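Local coordinates for divalent-cation tolerance protein CutA (Pyrococcus horikoshii, PDB 1UKU) that binds copper at the interface between two trimers, probably oligomerising as a result, and takes part in resistance toward heavy metals, at residues Met1-Thr6 / Gly52-Thr57. Numbering follows the deposited sequence.
Sequences MIIVYT and GAILKT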
# COMPACT_ATOMS: atom_id res chain seq x y z
N MET A 1 0.04 4.65 15.39
CA MET A 1 -0.09 5.53 14.21
C MET A 1 -0.99 4.85 13.19
O MET A 1 -1.32 3.67 13.31
CB MET A 1 1.28 5.81 13.60
CG MET A 1 1.97 4.65 12.94
SD MET A 1 3.45 5.13 11.99
CE MET A 1 2.69 5.79 10.49
N ILE A 2 -1.36 5.63 12.17
CA ILE A 2 -2.19 5.16 11.08
C ILE A 2 -1.67 5.60 9.72
O ILE A 2 -0.93 6.58 9.59
CB ILE A 2 -3.66 5.61 11.24
CG1 ILE A 2 -3.78 7.12 11.12
CG2 ILE A 2 -4.26 5.14 12.56
CD1 ILE A 2 -5.20 7.66 11.13
N ILE A 3 -2.07 4.84 8.71
CA ILE A 3 -1.96 5.23 7.32
C ILE A 3 -3.34 5.63 6.85
O ILE A 3 -4.33 5.02 7.21
CB ILE A 3 -1.47 4.03 6.47
CG1 ILE A 3 -0.06 3.60 6.91
CG2 ILE A 3 -1.57 4.32 4.98
CD1 ILE A 3 0.90 4.61 6.93
N VAL A 4 -3.37 6.66 6.03
CA VAL A 4 -4.58 7.03 5.30
C VAL A 4 -4.25 7.04 3.82
O VAL A 4 -3.30 7.69 3.40
CB VAL A 4 -5.10 8.37 5.76
CG1 VAL A 4 -6.34 8.82 4.93
CG2 VAL A 4 -5.45 8.29 7.23
N TYR A 5 -5.04 6.34 3.03
CA TYR A 5 -4.89 6.29 1.58
C TYR A 5 -6.04 7.06 0.93
O TYR A 5 -7.21 6.88 1.27
CB TYR A 5 -4.89 4.85 1.09
CG TYR A 5 -4.65 4.62 -0.39
CD1 TYR A 5 -3.43 4.93 -0.96
CD2 TYR A 5 -5.64 4.08 -1.23
CE1 TYR A 5 -3.18 4.71 -2.32
CE2 TYR A 5 -5.39 3.86 -2.61
CZ TYR A 5 -4.15 4.17 -3.13
OH TYR A 5 -3.88 3.94 -4.47
N THR A 6 -5.72 7.90 -0.03
CA THR A 6 -6.69 8.58 -0.87
C THR A 6 -6.09 8.71 -2.27
O THR A 6 -4.92 8.46 -2.48
CB THR A 6 -7.11 9.93 -0.25
OG1 THR A 6 -8.21 10.46 -0.99
CG2 THR A 6 -6.01 10.96 -0.25
N GLY A 52 -2.05 8.42 -6.35
CA GLY A 52 -2.39 7.91 -5.04
C GLY A 52 -1.52 8.53 -3.97
O GLY A 52 -0.36 8.84 -4.25
N ALA A 53 -2.06 8.69 -2.77
CA ALA A 53 -1.37 9.34 -1.65
C ALA A 53 -1.50 8.49 -0.40
O ALA A 53 -2.61 8.15 0.03
CB ALA A 53 -1.95 10.70 -1.40
N ILE A 54 -0.35 8.14 0.13
CA ILE A 54 -0.22 7.43 1.38
C ILE A 54 0.19 8.47 2.43
O ILE A 54 1.29 9.02 2.39
CB ILE A 54 0.85 6.32 1.27
CG1 ILE A 54 0.47 5.28 0.21
CG2 ILE A 54 1.03 5.62 2.62
CD1 ILE A 54 1.66 4.51 -0.38
N LEU A 55 -0.69 8.71 3.38
CA LEU A 55 -0.49 9.68 4.45
C LEU A 55 -0.23 9.00 5.78
O LEU A 55 -0.81 7.96 6.05
CB LEU A 55 -1.72 10.59 4.59
CG LEU A 55 -2.38 11.08 3.29
CD1 LEU A 55 -3.59 11.89 3.59
CD2 LEU A 55 -1.38 11.88 2.45
N LYS A 56 0.63 9.59 6.60
CA LYS A 56 1.00 8.98 7.89
C LYS A 56 0.68 9.97 8.98
O LYS A 56 1.08 11.12 8.92
CB LYS A 56 2.49 8.60 7.89
CG LYS A 56 2.88 7.70 6.68
CD LYS A 56 4.39 7.52 6.45
CE LYS A 56 4.84 7.75 4.96
NZ LYS A 56 5.14 9.22 4.52
N THR A 57 -0.08 9.54 10.00
CA THR A 57 -0.43 10.46 11.10
C THR A 57 -0.76 9.67 12.37
O THR A 57 -0.59 8.46 12.41
CB THR A 57 -1.56 11.42 10.68
OG1 THR A 57 -1.64 12.50 11.64
CG2 THR A 57 -2.92 10.73 10.68
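Ile2, Val4 and Thr6 face Thr57, Leu55 and Ala53 as hydrogen-bonded pairs of an antiparallel ladder, each pair closed by two backbone bonds. The shortest runs from Leu55 N to Val4 O (2.8 Å); its return partner runs from Val4 N to Leu55 O. Leu55 O also takes a CA-H...O contact from Ile3 CA at 3.2 Å, so two donors share this oxygen.

On the face carrying Ile3, Tyr5, Ile54 and Lys56, apolar branches touch within the non-hydrogen-bonded pairs and diagonally between them. Ile3 reaches Lys56 CG with CD1 (3.7 Å), while its CG2, anti to the backbone N, meets Ile54 CG2, also at 3.7 Å. Ile54 CG1 lies at the edge of the Tyr5 ring, 4.1 Å from CD1. At the N-terminal end of 1-6, the bend in the Met1 chain (chi3 -78°) lays CE against Lys56 CB at 3.8 Å. On the other face, Thr57 lies side by side with Ile2, its CG2 3.7 Å from Ile2 CG1, and Thr57 OG1 is bonded to Leu26 O.

Tyr5 OH hydrogen-bonds Asn31 OD1 of the third subunit, and Met1 and Lys56 pack on Ile81 of the second, so this face belongs to the trimer interface. Trp62, Leu65 and Ile69 of helix 62-72 cover the Ile2, Val4, Leu55 and Thr57 face. The two segments form the centre of the four-stranded sheet of this GlnB-like, ferredoxin-like fold, flanked by strand 81-84 beside 1-6 and strand 29-41 beside 52-57, with Leu93 and Leu96 of helix 90-99 packing against Met1.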